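Epidermin leader peptide processing serine protease EpiP (Staphylococcus aureus subsp. aureus, PDB 3QFH) is a subtilisin-like serine protease that probably cleaves the leader peptide from the precursor of the lantibiotic epidermin. Local coordinates at residues F144-L154 and E164-N172; L213-V221 and E256-A267. All coordinates share one frame; numbering follows the deposited sequence. Where two conformers were deposited one is given.

Contact 1. Residues F144-L154 and E164-N172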
# COMPACT_ATOMS: atom_id res chain seq x y z
N PHE A 144 9.72 -7.60 13.38
CA PHE A 144 10.25 -7.83 12.05
C PHE A 144 10.36 -9.32 11.75
O PHE A 144 10.97 -10.05 12.50
CB PHE A 144 11.65 -7.23 11.93
CG PHE A 144 12.26 -7.43 10.57
CD1 PHE A 144 13.26 -8.36 10.38
CD2 PHE A 144 11.76 -6.73 9.47
CE1 PHE A 144 13.80 -8.56 9.12
CE2 PHE A 144 12.27 -6.93 8.21
CZ PHE A 144 13.31 -7.86 8.04
N SER A 145 9.80 -9.76 10.64
CA SER A 145 9.91 -11.16 10.24
C SER A 145 11.04 -11.35 9.23
O SER A 145 11.16 -10.57 8.26
CB SER A 145 8.61 -11.67 9.63
OG SER A 145 8.80 -12.92 9.00
N THR A 146 11.86 -12.38 9.43
CA THR A 146 12.93 -12.69 8.49
C THR A 146 12.42 -13.26 7.16
O THR A 146 13.20 -13.53 6.27
CB THR A 146 13.97 -13.62 9.09
OG1 THR A 146 13.35 -14.85 9.49
CG2 THR A 146 14.66 -12.94 10.30
N ASP A 147 11.10 -13.43 7.02
CA ASP A 147 10.52 -13.87 5.75
C ASP A 147 10.36 -12.67 4.81
O ASP A 147 9.89 -12.80 3.69
CB ASP A 147 9.18 -14.56 5.99
CG ASP A 147 9.32 -15.86 6.75
OD1 ASP A 147 10.42 -16.47 6.69
OD2 ASP A 147 8.34 -16.29 7.40
N SER A 148 10.75 -11.49 5.27
CA SER A 148 10.66 -10.29 4.45
C SER A 148 11.50 -10.49 3.18
O SER A 148 12.57 -11.11 3.23
CB SER A 148 11.14 -9.09 5.25
OG SER A 148 10.24 -8.80 6.31
N LYS A 149 11.01 -9.99 2.05
CA LYS A 149 11.72 -10.19 0.80
C LYS A 149 11.90 -8.93 -0.06
O LYS A 149 11.12 -7.99 0.02
CB LYS A 149 11.01 -11.26 -0.02
CG LYS A 149 10.93 -12.59 0.70
CD LYS A 149 10.14 -13.61 -0.09
CE LYS A 149 10.02 -14.96 0.67
NZ LYS A 149 9.31 -14.88 2.00
N ASN A 150 12.95 -8.95 -0.87
CA ASN A 150 13.25 -7.88 -1.80
C ASN A 150 12.74 -8.24 -3.19
O ASN A 150 13.13 -9.26 -3.71
CB ASN A 150 14.76 -7.68 -1.90
CG ASN A 150 15.16 -6.62 -2.91
OD1 ASN A 150 14.41 -5.70 -3.20
ND2 ASN A 150 16.37 -6.74 -3.43
N LEU A 151 11.92 -7.39 -3.79
CA LEU A 151 11.41 -7.63 -5.16
C LEU A 151 12.10 -6.74 -6.20
O LEU A 151 11.80 -6.83 -7.40
CB LEU A 151 9.88 -7.44 -5.22
CG LEU A 151 9.04 -8.61 -4.67
CD1 LEU A 151 9.23 -9.87 -5.51
CD2 LEU A 151 9.35 -8.90 -3.19
N VAL A 152 13.02 -5.87 -5.76
CA VAL A 152 13.75 -5.00 -6.67
C VAL A 152 14.77 -5.88 -7.41
O VAL A 152 15.55 -6.60 -6.77
CB VAL A 152 14.45 -3.86 -5.93
CG1 VAL A 152 15.22 -2.98 -6.91
CG2 VAL A 152 13.43 -3.03 -5.13
N PRO A 153 14.74 -5.87 -8.75
CA PRO A 153 15.64 -6.76 -9.48
C PRO A 153 17.08 -6.27 -9.55
O PRO A 153 17.37 -5.14 -9.18
CB PRO A 153 15.02 -6.80 -10.89
CG PRO A 153 14.36 -5.47 -11.04
CD PRO A 153 13.85 -5.12 -9.65
N LEU A 154 17.98 -7.14 -9.99
CA LEU A 154 19.37 -6.79 -10.20
C LEU A 154 19.39 -5.56 -11.11
O LEU A 154 18.68 -5.51 -12.13
CB LEU A 154 20.13 -7.96 -10.83
CG LEU A 154 21.59 -7.76 -11.27
CD1 LEU A 154 22.49 -7.39 -10.10
CD2 LEU A 154 22.12 -9.02 -11.96
N GLU A 164 21.93 -2.24 -6.86
CA GLU A 164 20.89 -3.23 -6.60
C GLU A 164 21.32 -4.57 -7.13
O GLU A 164 21.36 -4.80 -8.34
CB GLU A 164 19.56 -2.80 -7.23
CG GLU A 164 18.88 -1.66 -6.50
CD GLU A 164 18.41 -2.02 -5.08
OE1 GLU A 164 18.14 -1.08 -4.30
OE2 GLU A 164 18.30 -3.23 -4.73
N THR A 165 21.61 -5.48 -6.21
CA THR A 165 22.12 -6.79 -6.54
C THR A 165 21.05 -7.85 -6.77
O THR A 165 21.37 -8.95 -7.20
CB THR A 165 22.98 -7.30 -5.38
OG1 THR A 165 22.13 -7.60 -4.28
CG2 THR A 165 24.01 -6.23 -4.96
N GLY A 166 19.79 -7.54 -6.48
CA GLY A 166 18.71 -8.52 -6.62
C GLY A 166 18.70 -9.53 -5.48
O GLY A 166 18.04 -10.55 -5.55
N ASP A 167 19.44 -9.23 -4.42
CA ASP A 167 19.51 -10.09 -3.25
C ASP A 167 18.11 -10.21 -2.62
O ASP A 167 17.53 -9.20 -2.25
CB ASP A 167 20.53 -9.49 -2.27
CG ASP A 167 20.67 -10.27 -0.99
OD1 ASP A 167 19.84 -11.16 -0.70
OD2 ASP A 167 21.63 -9.97 -0.26
N VAL A 168 17.60 -11.43 -2.50
CA VAL A 168 16.24 -11.67 -2.00
C VAL A 168 15.96 -11.22 -0.56
O VAL A 168 14.86 -10.80 -0.28
CB VAL A 168 15.84 -13.17 -2.16
CG1 VAL A 168 14.63 -13.52 -1.29
CG2 VAL A 168 15.56 -13.47 -3.62
N HIS A 169 16.94 -11.30 0.33
CA HIS A 169 16.70 -10.89 1.71
C HIS A 169 17.07 -9.43 2.03
O HIS A 169 16.87 -9.00 3.16
CB HIS A 169 17.44 -11.81 2.69
CG HIS A 169 17.01 -13.24 2.61
ND1 HIS A 169 15.73 -13.64 2.91
CD2 HIS A 169 17.70 -14.36 2.31
CE1 HIS A 169 15.64 -14.95 2.78
NE2 HIS A 169 16.82 -15.41 2.41
N ASP A 170 17.59 -8.68 1.07
CA ASP A 170 17.98 -7.29 1.33
C ASP A 170 16.77 -6.38 1.32
O ASP A 170 16.34 -5.90 0.25
CB ASP A 170 19.00 -6.79 0.30
CG ASP A 170 19.43 -5.33 0.54
OD1 ASP A 170 18.89 -4.66 1.45
OD2 ASP A 170 20.31 -4.84 -0.20
N VAL A 171 16.20 -6.13 2.49
CA VAL A 171 15.05 -5.23 2.57
C VAL A 171 15.36 -3.94 3.31
O VAL A 171 14.45 -3.28 3.78
CB VAL A 171 13.79 -5.89 3.17
CG1 VAL A 171 13.33 -7.06 2.26
CG2 VAL A 171 14.01 -6.34 4.61
N ASN A 172 16.65 -3.59 3.42
CA ASN A 172 17.04 -2.33 4.05
C ASN A 172 16.34 -1.17 3.34
O ASN A 172 16.19 -1.19 2.11
CB ASN A 172 18.56 -2.13 4.02
CG ASN A 172 19.30 -3.03 5.00
OD1 ASN A 172 18.70 -3.87 5.66
ND2 ASN A 172 20.61 -2.85 5.09
O HOH W 1 17.88 -5.50 -5.77
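The side-chain nitrogen ND2 of N150 is gripped from two directions: it donates to D167 O at 3.0 Å and to a water at the same distance. D167 O lies within 1° of the N150 amide plane, although the amide nitrogen itself stands above the plane of that carbonyl. With CG anti to the backbone N (chi1 177°), the amide reaches across to 164-172, while OD1 turns back to accept from V152 N in an Asx turn. The main chain of the same residue is tied in too: N150 N donates to V168 O at 2.7 Å. The water also takes a bond from G166 N, and V152 O and E164 OE2 lie within its donating reach, so it joins the two segments a second time. G166, at positive phi, brings its CA to 3.7 Å from V152 O. At the other end V171 splits its methyls: V171 CG1 presses on K149 O at 3.3 Å. V171 CG2 lies 3.8 Å from F144 CZ, at the edge of the ring and near its plane. Strand 149-150 is an edge strand of the parallel sheet, paired with strand 200-204, whose R204 forms a salt bridge with E164; L151 and P153 pack on helix 213-225.

Contact 2. Residues L213-V221 and E256-A267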
# COMPACT_ATOMS: atom_id res chain seq x y z
N LEU A 213 5.20 -0.92 -11.41
CA LEU A 213 3.96 -1.53 -10.96
C LEU A 213 4.05 -3.06 -11.02
O LEU A 213 3.41 -3.75 -10.25
CB LEU A 213 2.73 -1.01 -11.72
CG LEU A 213 2.30 0.43 -11.40
CD1 LEU A 213 1.10 0.83 -12.26
CD2 LEU A 213 1.97 0.60 -9.94
N LEU A 214 4.87 -3.57 -11.94
CA LEU A 214 5.08 -5.00 -12.01
C LEU A 214 5.78 -5.54 -10.76
O LEU A 214 5.53 -6.67 -10.38
CB LEU A 214 5.88 -5.38 -13.25
CG LEU A 214 5.13 -5.19 -14.58
CD1 LEU A 214 6.06 -5.53 -15.75
CD2 LEU A 214 3.88 -6.02 -14.64
N TRP A 215 6.65 -4.75 -10.13
CA TRP A 215 7.34 -5.22 -8.91
C TRP A 215 6.33 -5.28 -7.79
O TRP A 215 6.31 -6.23 -6.98
CB TRP A 215 8.52 -4.33 -8.48
CG TRP A 215 9.55 -3.99 -9.54
CD1 TRP A 215 9.76 -4.61 -10.73
CD2 TRP A 215 10.60 -3.01 -9.41
NE1 TRP A 215 10.81 -4.04 -11.39
CE2 TRP A 215 11.36 -3.07 -10.60
CE3 TRP A 215 10.94 -2.10 -8.43
CZ2 TRP A 215 12.45 -2.22 -10.83
CZ3 TRP A 215 12.03 -1.25 -8.65
CH2 TRP A 215 12.77 -1.33 -9.85
N VAL A 216 5.46 -4.27 -7.75
CA VAL A 216 4.40 -4.21 -6.75
C VAL A 216 3.48 -5.42 -6.87
O VAL A 216 3.12 -6.03 -5.86
CB VAL A 216 3.56 -2.93 -6.88
CG1 VAL A 216 2.39 -2.96 -5.87
CG2 VAL A 216 4.45 -1.66 -6.66
N SER A 217 3.12 -5.77 -8.12
CA SER A 217 2.26 -6.90 -8.38
C SER A 217 2.90 -8.18 -7.92
O SER A 217 2.26 -9.00 -7.29
CB SER A 217 1.90 -6.97 -9.86
OG SER A 217 1.19 -5.80 -10.24
N LYS A 218 4.19 -8.35 -8.19
CA LYS A 218 4.88 -9.56 -7.76
C LYS A 218 4.96 -9.60 -6.23
O LYS A 218 4.88 -10.66 -5.63
CB LYS A 218 6.25 -9.66 -8.40
CG LYS A 218 6.90 -11.01 -8.22
CD LYS A 218 8.23 -11.08 -8.94
CE LYS A 218 8.84 -12.46 -8.85
NZ LYS A 218 10.11 -12.50 -9.60
N ALA A 219 5.13 -8.44 -5.60
CA ALA A 219 5.18 -8.35 -4.14
C ALA A 219 3.84 -8.77 -3.52
O ALA A 219 3.81 -9.44 -2.48
CB ALA A 219 5.60 -6.92 -3.67
N ILE A 220 2.73 -8.41 -4.17
CA ILE A 220 1.41 -8.79 -3.68
C ILE A 220 1.26 -10.31 -3.76
O ILE A 220 0.79 -10.94 -2.82
CB ILE A 220 0.30 -8.11 -4.47
CG1 ILE A 220 0.35 -6.60 -4.22
CG2 ILE A 220 -1.08 -8.67 -4.07
CD1 ILE A 220 -0.62 -5.84 -5.01
N VAL A 221 1.66 -10.88 -4.88
CA VAL A 221 1.62 -12.34 -5.05
C VAL A 221 2.53 -13.04 -4.02
O VAL A 221 2.17 -14.07 -3.43
CB VAL A 221 2.03 -12.74 -6.49
CG1 VAL A 221 2.25 -14.23 -6.60
CG2 VAL A 221 0.94 -12.28 -7.50
N GLU A 256 0.17 -3.38 -17.04
CA GLU A 256 0.38 -3.08 -15.65
C GLU A 256 -0.94 -3.09 -14.90
O GLU A 256 -1.02 -3.60 -13.80
CB GLU A 256 1.04 -1.71 -15.45
CG GLU A 256 2.54 -1.69 -15.59
CD GLU A 256 3.06 -1.81 -17.00
OE1 GLU A 256 2.29 -1.63 -17.99
OE2 GLU A 256 4.29 -2.06 -17.12
N TYR A 257 -1.97 -2.49 -15.49
CA TYR A 257 -3.29 -2.43 -14.87
C TYR A 257 -3.77 -3.86 -14.57
O TYR A 257 -4.13 -4.19 -13.43
CB TYR A 257 -4.30 -1.70 -15.78
CG TYR A 257 -5.63 -1.53 -15.10
CD1 TYR A 257 -5.95 -0.37 -14.43
CD2 TYR A 257 -6.56 -2.57 -15.09
CE1 TYR A 257 -7.17 -0.22 -13.78
CE2 TYR A 257 -7.78 -2.43 -14.46
CZ TYR A 257 -8.07 -1.25 -13.80
OH TYR A 257 -9.28 -1.11 -13.15
N ASP A 258 -3.74 -4.69 -15.60
CA ASP A 258 -4.15 -6.09 -15.48
C ASP A 258 -3.31 -6.83 -14.46
O ASP A 258 -3.84 -7.61 -13.70
CB ASP A 258 -4.01 -6.81 -16.82
CG ASP A 258 -5.04 -6.35 -17.85
OD1 ASP A 258 -6.02 -5.67 -17.45
OD2 ASP A 258 -4.88 -6.67 -19.05
N ALA A 259 -2.00 -6.61 -14.48
CA ALA A 259 -1.10 -7.30 -13.56
C ALA A 259 -1.48 -6.98 -12.12
O ALA A 259 -1.60 -7.88 -11.28
CB ALA A 259 0.34 -6.91 -13.81
N LEU A 260 -1.69 -5.69 -11.86
CA LEU A 260 -2.05 -5.20 -10.53
C LEU A 260 -3.43 -5.71 -10.05
O LEU A 260 -3.55 -6.18 -8.92
CB LEU A 260 -1.98 -3.67 -10.48
CG LEU A 260 -2.10 -3.05 -9.09
CD1 LEU A 260 -1.13 -3.72 -8.08
CD2 LEU A 260 -1.86 -1.55 -9.17
N GLN A 261 -4.46 -5.61 -10.90
CA GLN A 261 -5.78 -6.10 -10.52
C GLN A 261 -5.74 -7.62 -10.36
O GLN A 261 -6.37 -8.16 -9.46
CB GLN A 261 -6.86 -5.73 -11.55
CG GLN A 261 -8.25 -6.23 -11.18
CD GLN A 261 -8.78 -5.59 -9.92
OE1 GLN A 261 -9.35 -4.50 -9.96
NE2 GLN A 261 -8.58 -6.25 -8.78
N LYS A 262 -4.99 -8.31 -11.22
CA LYS A 262 -4.89 -9.78 -11.10
C LYS A 262 -4.13 -10.18 -9.83
O LYS A 262 -4.47 -11.17 -9.21
CB LYS A 262 -4.27 -10.42 -12.35
CG LYS A 262 -5.21 -10.37 -13.55
CD LYS A 262 -4.51 -10.73 -14.88
CE LYS A 262 -4.04 -12.18 -14.95
NZ LYS A 262 -3.41 -12.51 -16.28
N ALA A 263 -3.13 -9.41 -9.45
CA ALA A 263 -2.38 -9.69 -8.21
C ALA A 263 -3.34 -9.60 -7.01
O ALA A 263 -3.37 -10.49 -6.16
CB ALA A 263 -1.23 -8.69 -8.05
N ILE A 264 -4.11 -8.51 -6.95
CA ILE A 264 -5.11 -8.28 -5.90
C ILE A 264 -6.15 -9.44 -5.81
O ILE A 264 -6.46 -9.93 -4.73
CB ILE A 264 -5.81 -6.90 -6.15
CG1 ILE A 264 -4.80 -5.78 -5.90
CG2 ILE A 264 -7.04 -6.71 -5.23
CD1 ILE A 264 -5.25 -4.41 -6.34
N ASN A 265 -6.63 -9.90 -6.95
CA ASN A 265 -7.61 -11.00 -6.97
C ASN A 265 -6.95 -12.31 -6.60
O ASN A 265 -7.58 -13.19 -6.01
CB ASN A 265 -8.32 -11.06 -8.32
CG ASN A 265 -9.19 -9.82 -8.58
OD1 ASN A 265 -9.50 -9.06 -7.67
ND2 ASN A 265 -9.60 -9.64 -9.83
N TYR A 266 -5.67 -12.44 -6.95
CA TYR A 266 -4.90 -13.61 -6.57
C TYR A 266 -4.80 -13.63 -5.03
O TYR A 266 -5.03 -14.67 -4.40
CB TYR A 266 -3.51 -13.57 -7.21
CG TYR A 266 -2.62 -14.76 -6.89
CD1 TYR A 266 -2.58 -15.88 -7.71
CD2 TYR A 266 -1.83 -14.77 -5.75
CE1 TYR A 266 -1.76 -16.96 -7.42
CE2 TYR A 266 -1.01 -15.83 -5.45
CZ TYR A 266 -0.98 -16.92 -6.28
OH TYR A 266 -0.17 -17.97 -5.96
N ALA A 267 -4.47 -12.48 -4.43
CA ALA A 267 -4.38 -12.38 -2.97
C ALA A 267 -5.69 -12.78 -2.35
O ALA A 267 -5.70 -13.51 -1.38
CB ALA A 267 -3.96 -10.98 -2.52
O HOH W 2 5.50 -2.15 -14.36
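The Y266 ring offers CE2 to V221 CG1 at 3.8 Å, the methyl approaching obliquely. A chi1 of 169° turns V221 CG1 away from the main-chain nitrogen and out to the ring, and the two side chains cross at about a right angle. The phenol oxygen of Y266 is hydrogen-bonded to N225, further along helix 213-225. In the middle, I220 is a knob in a hole made by L260, A263, I264 and A267; its CD1 meets L260 CD1 at 3.8 Å and its CG2 lies 3.6 Å from A263 O. S217, set against A259 and A263, lets the backbones approach: S217 CB lies 4.0 Å from A263 CB, and the CA atoms of S217 and L260 are 5.1 Å apart. S217 OG turns back to donate to L213 O, which also accepts from S217 N on the other face of its plane. At the N-terminal end E256 crosses L214 at a similar angle, E256 OE2 4.1 Å from L214 CG, and a water bridges E256 OE2 to L214 N; E256 OE1 is hydrogen-bonded to N77. The axes are 8.6 Å apart and nearly parallel, at 9°. Such side-by-side helices, each leading into a strand of the parallel sheet (230-233 and 273-277), belong to the alpha/beta subtilisin fold, with its Rossmann-like layering.

How the contacts relate
Contact 1 lies at the edge of the parallel sheet and contact 2 in the helices packed against it, their centres about 18 Å apart. They meet directly through helix 213-225: P153 CD packs on W215 CE2 at 3.4 Å, V152 CG1 reaches W215 CZ3 at 4.0 Å, and L151 CD1 touches K218 CG at 3.8 Å. Thus the chain leaving strand 149-150 covers a side of the helix whose other residues hold 256-267. Along the sequence contact 1 closes before contact 2 opens. Both fall in the subtilase region, where D130, H177 and S383 are arranged in a way consistent with the Asp-His-Ser triad of subtilases; the loop of 164-172 leads into helix 177-186, which begins at H177.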